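Local structure of transcriptional regulator, LysR family (Vibrio cholerae, 3SZP) at residues 10-15 / 19-24; 47-52 / 56-61; 100-105 / 124-129. The protein probably binds specific promoter DNA as a LysR-type transcription factor and acts as an activator of virulence genes in this bacterium. All blocks are in the same frame, centred on the assembly; numbering follows the deposited sequence.

How the contacts relate
The three contacts follow one another in series from the N terminus; none nests within or crosses another. Contact 1 closes the short turn between helices 3-15 and 18-25. Contact 2 closes the hairpin of strands 48-51 and 54-57 and leads into the long helix 59-83. Both belong to the winged DNA-binding domain, and they touch where Val13 packs on Leu57 and Val12 on Leu48. Contact 3 spans a longer loop, joining helix 102-116 to strand 120-127 in the LysR substrate-binding domain. Met125 of contact 3 also packs against the backbone of Lys23, so the two domains meet there. Contacts 2 and 3 stay about 20 Å apart at their nearest atoms.

Contact 1: residues 10-15 / 19-24; sequences RLVVEN and TSTSKK
Val12 and Thr21 lie closest along the backbone, 5.7 Å between their CA atoms, where segments 10-15 and 19-24 meet with axes 8.6 Å apart and directions 112° from each other. Thr21 points its side chain at helix 3-15. Its OG1 sits 3.3 Å from Val12 CA. The methyl Thr21 CG2 meets Val12 CG2, and the two side chains cross at about a right angle. The stronger polar partner of Thr21 OG1 is the carbonyl of Ser17, in the turn between the segments. Asn15 ND2 adds a weak hydrogen bond to the same OG1, 3.4 Å long and bent to 137°. Asn15 ND2 also gives a weak bond to Leu11 O in its own helix, at 2.7 Å. The amide nitrogen thus lies between the two helices, with a weak bond to each. Helix 18-25 is the first helix of the helix-turn-helix unit, and helix 29-43 follows it as the second. The contact sets this unit against helix 3-15, and Ile32 of helix 29-43 touches both Val12 and Thr21. Ser20 OG rests 3.2 Å from Asn15 CB. Lys24 runs past the other end of the amide, with its CD 3.2 Å from Asn15 OD1. A bend at chi4 (64°) turns the ammonium back, leaving NZ 3.5 Å from Asn15 OD1, near the oxygen but without a hydrogen bond.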
ATOM      1  N   ARG A  10      13.028  -3.412  17.724  1.00 31.18           N
ATOM      2  CA  ARG A  10      13.005  -2.079  18.307  1.00 33.85           C
ATOM      3  C   ARG A  10      13.505  -1.005  17.330  1.00 34.96           C
ATOM      4  O   ARG A  10      12.896   0.060  17.218  1.00 36.81           O
ATOM      5  CB  ARG A  10      13.835  -2.040  19.588  1.00 34.70           C
ATOM      6  CG  ARG A  10      13.992  -0.637  20.173  1.00 37.00           C
ATOM      7  CD  ARG A  10      14.908  -0.628  21.393  1.00 37.75           C
ATOM      8  NE  ARG A  10      16.308  -0.899  21.061  1.00 36.09           N
ATOM      9  CZ  ARG A  10      17.245   0.040  20.912  1.00 36.43           C
ATOM     10  NH1 ARG A  10      16.937   1.327  21.036  1.00 38.07           N
ATOM     11  NH2 ARG A  10      18.496  -0.304  20.622  1.00 34.94           N
ATOM     12  N   LEU A  11      14.606  -1.282  16.628  1.00 31.26           N
ATOM     13  CA  LEU A  11      15.207  -0.296  15.730  1.00 32.85           C
ATOM     14  C   LEU A  11      14.308  -0.038  14.529  1.00 34.21           C
ATOM     15  O   LEU A  11      14.228   1.085  14.020  1.00 36.47           O
ATOM     16  CB  LEU A  11      16.589  -0.752  15.238  1.00 31.67           C
ATOM     17  CG  LEU A  11      17.742  -0.914  16.227  1.00 30.68           C
ATOM     18  CD1 LEU A  11      19.026  -1.295  15.481  1.00 29.80           C
ATOM     19  CD2 LEU A  11      17.957   0.348  17.045  1.00 32.27           C
ATOM     20  N   VAL A  12      13.656  -1.096  14.060  1.00 26.84           N
ATOM     21  CA  VAL A  12      12.727  -0.968  12.950  1.00 27.76           C
ATOM     22  C   VAL A  12      11.591  -0.015  13.325  1.00 29.10           C
ATOM     23  O   VAL A  12      11.207   0.837  12.537  1.00 31.21           O
ATOM     24  CB  VAL A  12      12.169  -2.336  12.534  1.00 25.30           C
ATOM     25  CG1 VAL A  12      10.900  -2.171  11.708  1.00 25.67           C
ATOM     26  CG2 VAL A  12      13.247  -3.148  11.766  1.00 25.24           C
ATOM     27  N   VAL A  13      11.074  -0.157  14.540  1.00 32.17           N
ATOM     28  CA  VAL A  13       9.992   0.703  15.004  1.00 33.22           C
ATOM     29  C   VAL A  13      10.458   2.150  15.093  1.00 35.78           C
ATOM     30  O   VAL A  13       9.754   3.060  14.677  1.00 37.21           O
ATOM     31  CB  VAL A  13       9.453   0.254  16.391  1.00 32.33           C
ATOM     32  CG1 VAL A  13       8.391   1.219  16.892  1.00 33.37           C
ATOM     33  CG2 VAL A  13       8.895  -1.148  16.312  1.00 29.97           C
ATOM     34  N   GLU A  14      11.658   2.356  15.623  1.00 53.88           N
ATOM     35  CA  GLU A  14      12.200   3.702  15.759  1.00 55.29           C
ATOM     36  C   GLU A  14      12.415   4.402  14.420  1.00 57.18           C
ATOM     37  O   GLU A  14      12.126   5.589  14.279  1.00 58.66           O
ATOM     38  CB  GLU A  14      13.498   3.669  16.551  1.00 54.35           C
ATOM     39  CG  GLU A  14      13.279   3.342  18.005  1.00 53.59           C
ATOM     40  CD  GLU A  14      14.576   3.169  18.755  1.00 52.99           C
ATOM     41  OE1 GLU A  14      15.661   3.311  18.125  1.00 52.73           O
ATOM     42  OE2 GLU A  14      14.509   2.887  19.980  1.00 52.99           O
ATOM     43  N   ASN A  15      12.922   3.663  13.439  1.00 39.73           N
ATOM     44  CA  ASN A  15      13.160   4.227  12.112  1.00 41.88           C
ATOM     45  C   ASN A  15      11.889   4.305  11.262  1.00 43.67           C
ATOM     46  O   ASN A  15      11.736   5.199  10.425  1.00 44.36           O
ATOM     47  CB  ASN A  15      14.257   3.448  11.387  1.00 41.30           C
ATOM     48  CG  ASN A  15      15.601   3.551  12.085  1.00 39.72           C
ATOM     49  OD1 ASN A  15      16.182   4.635  12.185  1.00 40.02           O
ATOM     50  ND2 ASN A  15      16.111   2.424  12.559  1.00 37.63           N
ATOM     51  N   THR A  19      13.731  -0.339   5.022  1.00 39.45           N
ATOM     52  CA  THR A  19      14.712   0.364   4.202  1.00 40.69           C
ATOM     53  C   THR A  19      15.448   1.416   5.035  1.00 41.84           C
ATOM     54  O   THR A  19      16.670   1.537   4.974  1.00 41.97           O
ATOM     55  CB  THR A  19      14.060   1.039   2.962  1.00 41.11           C
ATOM     56  OG1 THR A  19      13.759   0.050   1.958  1.00 40.14           O
ATOM     57  CG2 THR A  19      14.991   2.094   2.362  1.00 42.62           C
ATOM     58  N   SER A  20      14.695   2.179   5.812  1.00 43.30           N
ATOM     59  CA  SER A  20      15.287   3.175   6.681  1.00 44.02           C
ATOM     60  C   SER A  20      16.234   2.488   7.660  1.00 42.75           C
ATOM     61  O   SER A  20      17.341   2.952   7.911  1.00 42.34           O
ATOM     62  CB  SER A  20      14.198   3.923   7.445  1.00 44.36           C
ATOM     63  OG  SER A  20      14.769   4.684   8.495  1.00 44.35           O
ATOM     64  N   THR A  21      15.791   1.363   8.196  1.00 38.35           N
ATOM     65  CA  THR A  21      16.604   0.603   9.134  1.00 35.96           C
ATOM     66  C   THR A  21      17.831  -0.003   8.455  1.00 35.29           C
ATOM     67  O   THR A  21      18.936   0.016   9.009  1.00 33.78           O
ATOM     68  CB  THR A  21      15.764  -0.471   9.854  1.00 33.99           C
ATOM     69  OG1 THR A  21      14.674   0.166  10.542  1.00 34.22           O
ATOM     70  CG2 THR A  21      16.617  -1.235  10.851  1.00 30.82           C
ATOM     71  N   SER A  22      17.624  -0.526   7.252  1.00 34.03           N
ATOM     72  CA  SER A  22      18.679  -1.120   6.457  1.00 33.44           C
ATOM     73  C   SER A  22      19.797  -0.099   6.247  1.00 33.65           C
ATOM     74  O   SER A  22      20.984  -0.409   6.405  1.00 32.17           O
ATOM     75  CB  SER A  22      18.100  -1.565   5.116  1.00 34.22           C
ATOM     76  OG  SER A  22      19.082  -2.079   4.231  1.00 33.64           O
ATOM     77  N   LYS A  23      19.404   1.125   5.902  1.00 52.98           N
ATOM     78  CA  LYS A  23      20.346   2.216   5.701  1.00 52.99           C
ATOM     79  C   LYS A  23      21.250   2.441   6.915  1.00 51.15           C
ATOM     80  O   LYS A  23      22.471   2.495   6.785  1.00 50.03           O
ATOM     81  CB  LYS A  23      19.597   3.509   5.357  1.00 54.98           C
ATOM     82  CG  LYS A  23      19.145   3.624   3.895  1.00 56.47           C
ATOM     83  CD  LYS A  23      17.762   4.254   3.804  1.00 57.85           C
ATOM     84  CE  LYS A  23      17.624   5.176   2.606  1.00 58.97           C
ATOM     85  NZ  LYS A  23      17.782   4.482   1.295  1.00 58.78           N
ATOM     86  N   LYS A  24      20.658   2.565   8.096  1.00 48.30           N
ATOM     87  CA  LYS A  24      21.437   2.881   9.287  1.00 46.53           C
ATOM     88  C   LYS A  24      22.337   1.740   9.769  1.00 44.52           C
ATOM     89  O   LYS A  24      23.436   1.982  10.243  1.00 43.51           O
ATOM     90  CB  LYS A  24      20.522   3.356  10.420  1.00 46.58           C
ATOM     91  CG  LYS A  24      19.961   4.759  10.218  1.00 48.32           C
ATOM     92  CD  LYS A  24      19.275   5.264  11.486  1.00 47.79           C
ATOM     93  CE  LYS A  24      18.957   6.752  11.406  1.00 49.08           C
ATOM     94  NZ  LYS A  24      17.967   7.069  10.326  1.00 51.43           N
TER

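Contact 2: residues 47-52 / 56-61; sequences LLNRHA and TLTEAG
Leu48 and Leu57 lie on the same face of the hairpin and lean toward each other, their CD2 methyls meeting tightly at 3.5 Å. They form an antiparallel non-hydrogen-bonded pair. Phe9 of helix 3-15 touches both, so this face is the inner side of the wing. Asn49 and Thr56, the neighbouring hydrogen-bonded pair, put their side chains on the opposite face. There Asn49 CB lies 3.5 Å from Thr56 OG1. The Asn49 and Thr58 side chains cross at about a right angle, with Asn49 ND2 3.8 Å from Thr58 CG2. Asn49 OD1 bonds to Arg46. Thr136 of the third subunit packs on both Asn49 and Thr56.

The backbones join through three hydrogen bonds. Asn49 N reaches Thr56 O at 2.6 Å, nearly in line with the C=O, and Thr56 N returns to Asn49 O. Thr58 N reaches Leu47 O at 3.0 Å from well above the carbonyl plane. Gly61 CA makes a CA-H...O contact to that oxygen at 3.2 Å, a close approach made possible by the missing side chain. Leu47 CD2 also lies on Gly61 CA.

Thr58 is the N-cap of helix 59-83. Its OG1 stands between the backbone N and the carbonyl carbon (chi1 60°). There it accepts from Gly61 N at 2.9 Å and bonds to Arg46 O. The hydrogen bond just beyond the strand pairs and the helix cap therefore share Thr58, which ties the wing to the start of the long helix.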
ATOM      1  N   LEU A  47       4.182  -9.413  15.353  1.00 24.59           N
ATOM      2  CA  LEU A  47       4.556  -8.159  16.017  1.00 23.90           C
ATOM      3  C   LEU A  47       4.285  -6.913  15.177  1.00 23.79           C
ATOM      4  O   LEU A  47       4.022  -5.852  15.725  1.00 24.00           O
ATOM      5  CB  LEU A  47       6.034  -8.167  16.423  1.00 23.38           C
ATOM      6  CG  LEU A  47       6.419  -9.184  17.493  1.00 23.76           C
ATOM      7  CD1 LEU A  47       7.904  -9.101  17.738  1.00 23.23           C
ATOM      8  CD2 LEU A  47       5.642  -8.953  18.795  1.00 25.10           C
ATOM      9  N   LEU A  48       4.382  -7.044  13.857  1.00 34.63           N
ATOM     10  CA  LEU A  48       4.310  -5.911  12.938  1.00 34.83           C
ATOM     11  C   LEU A  48       3.363  -6.211  11.807  1.00 35.48           C
ATOM     12  O   LEU A  48       3.289  -7.342  11.331  1.00 36.10           O
ATOM     13  CB  LEU A  48       5.668  -5.651  12.287  1.00 34.91           C
ATOM     14  CG  LEU A  48       6.829  -5.174  13.148  1.00 34.65           C
ATOM     15  CD1 LEU A  48       8.129  -5.186  12.351  1.00 34.95           C
ATOM     16  CD2 LEU A  48       6.526  -3.775  13.665  1.00 35.48           C
ATOM     17  N   ASN A  49       2.664  -5.179  11.357  1.00 44.02           N
ATOM     18  CA  ASN A  49       1.937  -5.237  10.108  1.00 44.75           C
ATOM     19  C   ASN A  49       2.681  -4.464   9.023  1.00 45.35           C
ATOM     20  O   ASN A  49       3.243  -3.393   9.275  1.00 45.35           O
ATOM     21  CB  ASN A  49       0.522  -4.679  10.289  1.00 45.12           C
ATOM     22  CG  ASN A  49      -0.361  -5.591  11.124  1.00 44.96           C
ATOM     23  OD1 ASN A  49      -0.452  -6.800  10.870  1.00 45.54           O
ATOM     24  ND2 ASN A  49      -1.015  -5.017  12.135  1.00 44.90           N
ATOM     25  N   ARG A  50       2.694  -5.025   7.820  1.00 96.04           N
ATOM     26  CA  ARG A  50       3.273  -4.351   6.670  1.00 96.94           C
ATOM     27  C   ARG A  50       2.225  -4.222   5.577  1.00 98.62           C
ATOM     28  O   ARG A  50       1.967  -5.167   4.834  1.00 99.62           O
ATOM     29  CB  ARG A  50       4.491  -5.113   6.147  1.00 97.46           C
ATOM     30  CG  ARG A  50       5.758  -4.916   6.966  1.00 97.21           C
ATOM     31  CD  ARG A  50       6.610  -6.178   6.956  1.00 97.49           C
ATOM     32  NE  ARG A  50       5.916  -7.290   7.602  1.00 96.93           N
ATOM     33  CZ  ARG A  50       6.334  -8.551   7.579  1.00 97.76           C
ATOM     34  NH1 ARG A  50       7.450  -8.871   6.936  1.00 99.08           N
ATOM     35  NH2 ARG A  50       5.632  -9.491   8.196  1.00 97.78           N
ATOM     36  N   HIS A  51       1.600  -3.055   5.505  1.00 61.10           N
ATOM     37  CA  HIS A  51       0.698  -2.747   4.411  1.00 64.84           C
ATOM     38  C   HIS A  51       1.268  -1.545   3.665  1.00 66.45           C
ATOM     39  O   HIS A  51       1.753  -0.596   4.291  1.00 65.44           O
ATOM     40  CB  HIS A  51      -0.710  -2.455   4.944  1.00 66.66           C
ATOM     41  CG  HIS A  51      -1.710  -2.133   3.878  1.00 71.01           C
ATOM     42  ND1 HIS A  51      -2.370  -0.922   3.819  1.00 73.88           N
ATOM     43  CD2 HIS A  51      -2.171  -2.860   2.833  1.00 73.41           C
ATOM     44  CE1 HIS A  51      -3.189  -0.917   2.784  1.00 77.90           C
ATOM     45  NE2 HIS A  51      -3.090  -2.083   2.168  1.00 77.70           N
ATOM     46  N   ALA A  52       1.229  -1.597   2.334  1.00101.45           N
ATOM     47  CA  ALA A  52       1.778  -0.534   1.491  1.00103.42           C
ATOM     48  C   ALA A  52       3.241  -0.269   1.814  1.00100.50           C
ATOM     49  O   ALA A  52       4.093  -1.153   1.698  1.00 98.48           O
ATOM     50  CB  ALA A  52       0.971   0.744   1.658  1.00106.06           C
ATOM     51  N   THR A  56       3.165  -0.828  10.860  1.00 44.12           N
ATOM     52  CA  THR A  56       2.471  -0.575  12.114  1.00 43.81           C
ATOM     53  C   THR A  56       2.534  -1.782  13.043  1.00 42.71           C
ATOM     54  O   THR A  56       2.713  -2.912  12.601  1.00 42.15           O
ATOM     55  CB  THR A  56       1.012  -0.221  11.885  1.00 44.35           C
ATOM     56  OG1 THR A  56       0.328  -1.371  11.379  1.00 44.29           O
ATOM     57  CG2 THR A  56       0.883   0.930  10.880  1.00 46.63           C
ATOM     58  N   LEU A  57       2.361  -1.532  14.334  1.00 32.29           N
ATOM     59  CA  LEU A  57       2.547  -2.557  15.356  1.00 31.70           C
ATOM     60  C   LEU A  57       1.243  -3.263  15.651  1.00 31.28           C
ATOM     61  O   LEU A  57       0.180  -2.641  15.639  1.00 31.64           O
ATOM     62  CB  LEU A  57       3.069  -1.912  16.637  1.00 32.58           C
ATOM     63  CG  LEU A  57       4.525  -1.441  16.574  1.00 33.47           C
ATOM     64  CD1 LEU A  57       4.804  -0.424  17.664  1.00 35.09           C
ATOM     65  CD2 LEU A  57       5.428  -2.620  16.734  1.00 32.74           C
ATOM     66  N   THR A  58       1.318  -4.567  15.907  1.00 30.71           N
ATOM     67  CA  THR A  58       0.150  -5.268  16.405  1.00 30.82           C
ATOM     68  C   THR A  58       0.038  -4.870  17.872  1.00 31.15           C
ATOM     69  O   THR A  58       0.882  -4.103  18.353  1.00 31.53           O
ATOM     70  CB  THR A  58       0.330  -6.778  16.275  1.00 30.88           C
ATOM     71  OG1 THR A  58       1.475  -7.184  17.039  1.00 30.79           O
ATOM     72  CG2 THR A  58       0.541  -7.153  14.798  1.00 31.04           C
ATOM     73  N   GLU A  59      -0.969  -5.383  18.581  1.00 38.91           N
ATOM     74  CA  GLU A  59      -1.074  -5.139  20.019  1.00 39.31           C
ATOM     75  C   GLU A  59       0.137  -5.744  20.712  1.00 39.76           C
ATOM     76  O   GLU A  59       0.737  -5.125  21.568  1.00 40.52           O
ATOM     77  CB  GLU A  59      -2.360  -5.742  20.604  1.00 39.32           C
ATOM     78  CG  GLU A  59      -3.608  -5.401  19.805  1.00 39.32           C
ATOM     79  CD  GLU A  59      -4.899  -5.943  20.434  1.00 40.36           C
ATOM     80  OE1 GLU A  59      -5.982  -5.536  19.984  1.00 42.56           O
ATOM     81  OE2 GLU A  59      -4.832  -6.769  21.373  1.00 39.71           O
ATOM     82  N   ALA A  60       0.473  -6.970  20.337  1.00 27.02           N
ATOM     83  CA  ALA A  60       1.654  -7.647  20.856  1.00 27.57           C
ATOM     84  C   ALA A  60       2.919  -6.842  20.550  1.00 27.82           C
ATOM     85  O   ALA A  60       3.737  -6.614  21.438  1.00 29.06           O
ATOM     86  CB  ALA A  60       1.759  -9.038  20.282  1.00 27.29           C
ATOM     87  N   GLY A  61       3.068  -6.395  19.304  1.00 27.09           N
ATOM     88  CA  GLY A  61       4.226  -5.593  18.933  1.00 27.21           C
ATOM     89  C   GLY A  61       4.310  -4.349  19.808  1.00 28.61           C
ATOM     90  O   GLY A  61       5.397  -3.941  20.247  1.00 29.79           O
TER

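Contact 3: residues 100-105 / 124-129; sequences NLTKRM and LMMSNQ
Thr102 carries the contact from the helix side, and Leu124 and Met126 receive it from the strand. The contact is almost wholly apolar. Thr102 CG2 meets Leu124 CD2 tip to tip at 4.1 Å. The same methyl touches the sulfur of Met126, with SD 3.9 Å away. Met126 crosses the threonine obliquely. A bend at chi2 (111°) turns its SD toward the Thr102 methyl. Met126 CG comes to 4.0 Å from Thr102 OG1.

No hydrogen bond joins the two segments. The torsion of Thr102 sorts its two branches. CG2 lies anti to the backbone N (OG1 at chi1 -67°) and faces the strand, while OG1 bonds back to the carbonyl of Pro98. The hydroxyl is therefore satisfied by the end of strand 91-98, which leads into the helix, and the methyl is left for packing.

The contact lies inside the beta-alpha-beta unit of strand 91-98, helix 102-116 and strand 120-127. The two strands pair in parallel, so the helix makes the crossover between them. Ala97 of the first strand touches both Thr102 and Leu124. Met107 and Phe110, further along the helix, also pack on Leu124. Beyond strand 120-127 the sheet runs on into the second subunit, where Leu124 pairs in a parallel ladder and Met126 N bonds to Ser218 of that chain.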
ATOM      1  N   ASN A 100      29.865  11.000  -3.940  1.00 34.60           N
ATOM      2  CA  ASN A 100      30.644  11.214  -5.154  1.00 35.05           C
ATOM      3  C   ASN A 100      32.161  11.126  -5.002  1.00 34.55           C
ATOM      4  O   ASN A 100      32.814  10.420  -5.778  1.00 33.91           O
ATOM      5  CB  ASN A 100      30.252  12.514  -5.852  1.00 36.82           C
ATOM      6  CG  ASN A 100      28.848  12.460  -6.400  1.00 37.32           C
ATOM      7  OD1 ASN A 100      28.385  11.405  -6.837  1.00 36.64           O
ATOM      8  ND2 ASN A 100      28.146  13.584  -6.346  1.00 38.53           N
ATOM      9  N   LEU A 101      32.732  11.818  -4.023  1.00 32.81           N
ATOM     10  CA  LEU A 101      34.161  12.110  -4.119  1.00 33.12           C
ATOM     11  C   LEU A 101      35.039  11.149  -3.344  1.00 30.68           C
ATOM     12  O   LEU A 101      36.267  11.155  -3.460  1.00 29.64           O
ATOM     13  CB  LEU A 101      34.433  13.544  -3.660  1.00 34.79           C
ATOM     14  CG  LEU A 101      33.722  14.615  -4.483  1.00 35.87           C
ATOM     15  CD1 LEU A 101      33.822  15.970  -3.799  1.00 36.18           C
ATOM     16  CD2 LEU A 101      34.323  14.666  -5.871  1.00 36.49           C
ATOM     17  N   THR A 102      34.403  10.323  -2.541  1.00 29.78           N
ATOM     18  CA  THR A 102      35.143   9.558  -1.563  1.00 27.64           C
ATOM     19  C   THR A 102      36.118   8.591  -2.210  1.00 25.69           C
ATOM     20  O   THR A 102      37.269   8.509  -1.804  1.00 24.45           O
ATOM     21  CB  THR A 102      34.186   8.846  -0.606  1.00 27.34           C
ATOM     22  OG1 THR A 102      33.525   9.844   0.160  1.00 29.27           O
ATOM     23  CG2 THR A 102      34.931   7.947   0.344  1.00 25.83           C
ATOM     24  N   LYS A 103      35.640   7.861  -3.204  1.00 31.86           N
ATOM     25  CA  LYS A 103      36.425   6.826  -3.843  1.00 30.78           C
ATOM     26  C   LYS A 103      37.762   7.395  -4.321  1.00 30.83           C
ATOM     27  O   LYS A 103      38.828   6.910  -3.948  1.00 29.80           O
ATOM     28  CB  LYS A 103      35.623   6.228  -4.999  1.00 31.42           C
ATOM     29  CG  LYS A 103      36.396   5.293  -5.924  1.00 31.14           C
ATOM     30  CD  LYS A 103      36.455   3.879  -5.396  1.00 30.08           C
ATOM     31  CE  LYS A 103      36.793   2.913  -6.523  1.00 30.70           C
ATOM     32  NZ  LYS A 103      37.964   3.425  -7.313  1.00 31.49           N
ATOM     33  N   ARG A 104      37.693   8.460  -5.104  1.00 27.66           N
ATOM     34  CA  ARG A 104      38.875   9.029  -5.729  1.00 28.13           C
ATOM     35  C   ARG A 104      39.645   9.937  -4.775  1.00 27.39           C
ATOM     36  O   ARG A 104      40.859   9.854  -4.683  1.00 26.47           O
ATOM     37  N   MET A 105      38.933  10.790  -4.053  1.00 44.84           N
ATOM     38  CA  MET A 105      39.584  11.800  -3.238  1.00 44.54           C
ATOM     39  C   MET A 105      40.016  11.317  -1.858  1.00 42.74           C
ATOM     40  O   MET A 105      41.060  11.727  -1.372  1.00 42.01           O
ATOM     41  CB  MET A 105      38.681  13.017  -3.077  1.00 46.97           C
ATOM     42  CG  MET A 105      39.305  14.307  -3.544  1.00 47.74           C
ATOM     43  SD  MET A 105      38.174  15.696  -3.303  1.00 50.30           S
ATOM     44  CE  MET A 105      37.708  15.417  -1.600  1.00 49.93           C
ATOM     45  N   LEU A 124      32.720   2.931   7.221  1.00 30.05           N
ATOM     46  CA  LEU A 124      32.520   4.090   6.356  1.00 29.33           C
ATOM     47  C   LEU A 124      31.127   4.074   5.706  1.00 28.94           C
ATOM     48  O   LEU A 124      30.769   3.130   5.003  1.00 27.93           O
ATOM     49  CB  LEU A 124      33.602   4.120   5.277  1.00 27.61           C
ATOM     50  CG  LEU A 124      33.540   5.207   4.195  1.00 26.72           C
ATOM     51  CD1 LEU A 124      33.714   6.598   4.805  1.00 28.19           C
ATOM     52  CD2 LEU A 124      34.600   4.963   3.136  1.00 24.88           C
ATOM     53  N   MET A 125      30.348   5.116   5.969  1.00 37.14           N
ATOM     54  CA  MET A 125      29.034   5.284   5.366  1.00 37.24           C
ATOM     55  C   MET A 125      29.033   6.458   4.388  1.00 37.20           C
ATOM     56  O   MET A 125      29.359   7.583   4.751  1.00 38.07           O
ATOM     57  CB  MET A 125      27.979   5.511   6.445  1.00 38.84           C
ATOM     58  CG  MET A 125      26.640   5.972   5.904  1.00 39.35           C
ATOM     59  SD  MET A 125      25.627   4.605   5.288  1.00 38.90           S
ATOM     60  CE  MET A 125      25.360   3.666   6.806  1.00 39.90           C
ATOM     61  N   MET A 126      28.668   6.183   3.143  1.00 39.51           N
ATOM     62  CA  MET A 126      28.570   7.223   2.128  1.00 39.87           C
ATOM     63  C   MET A 126      27.138   7.655   1.891  1.00 41.12           C
ATOM     64  O   MET A 126      26.239   6.820   1.811  1.00 41.04           O
ATOM     65  CB  MET A 126      29.155   6.741   0.808  1.00 38.66           C
ATOM     66  CG  MET A 126      30.554   7.221   0.600  1.00 37.97           C
ATOM     67  SD  MET A 126      31.660   5.829   0.716  1.00 35.96           S
ATOM     68  CE  MET A 126      31.198   5.022  -0.826  1.00 35.52           C
ATOM     69  N   SER A 127      26.930   8.957   1.745  1.00 48.63           N
ATOM     70  CA  SER A 127      25.615   9.470   1.349  1.00 49.92           C
ATOM     71  C   SER A 127      25.738  10.810   0.632  1.00 50.70           C
ATOM     72  O   SER A 127      26.704  11.537   0.827  1.00 50.61           O
ATOM     73  CB  SER A 127      24.722   9.628   2.580  1.00 51.11           C
ATOM     74  OG  SER A 127      25.452  10.307   3.590  1.00 51.28           O
ATOM     75  N   ASN A 128      24.748  11.139  -0.193  1.00 54.78           N
ATOM     76  CA  ASN A 128      24.695  12.465  -0.787  1.00 55.83           C
ATOM     77  C   ASN A 128      24.587  13.470   0.360  1.00 56.78           C
ATOM     78  O   ASN A 128      24.216  13.099   1.479  1.00 56.90           O
ATOM     79  CB  ASN A 128      23.517  12.572  -1.748  1.00 57.34           C
ATOM     80  CG  ASN A 128      22.177  12.475  -1.039  1.00 59.58           C
ATOM     81  OD1 ASN A 128      22.103  12.050   0.114  1.00 59.22           O
ATOM     82  ND2 ASN A 128      21.108  12.871  -1.726  1.00 63.06           N
ATOM     83  N   GLN A 129      24.945  14.722   0.110  1.00101.68           N
ATOM     84  CA  GLN A 129      24.844  15.747   1.145  1.00102.75           C
ATOM     85  C   GLN A 129      23.500  15.631   1.855  1.00104.23           C
ATOM     86  O   GLN A 129      23.426  15.234   3.020  1.00104.19           O
ATOM     87  CB  GLN A 129      24.967  17.134   0.521  1.00103.78           C
ATOM     88  CG  GLN A 129      26.135  17.281  -0.439  1.00102.89           C
ATOM     89  CD  GLN A 129      26.062  18.562  -1.249  1.00104.09           C
ATOM     90  OE1 GLN A 129      25.022  19.226  -1.297  1.00105.84           O
ATOM     91  NE2 GLN A 129      27.169  18.914  -1.891  1.00103.53           N
TER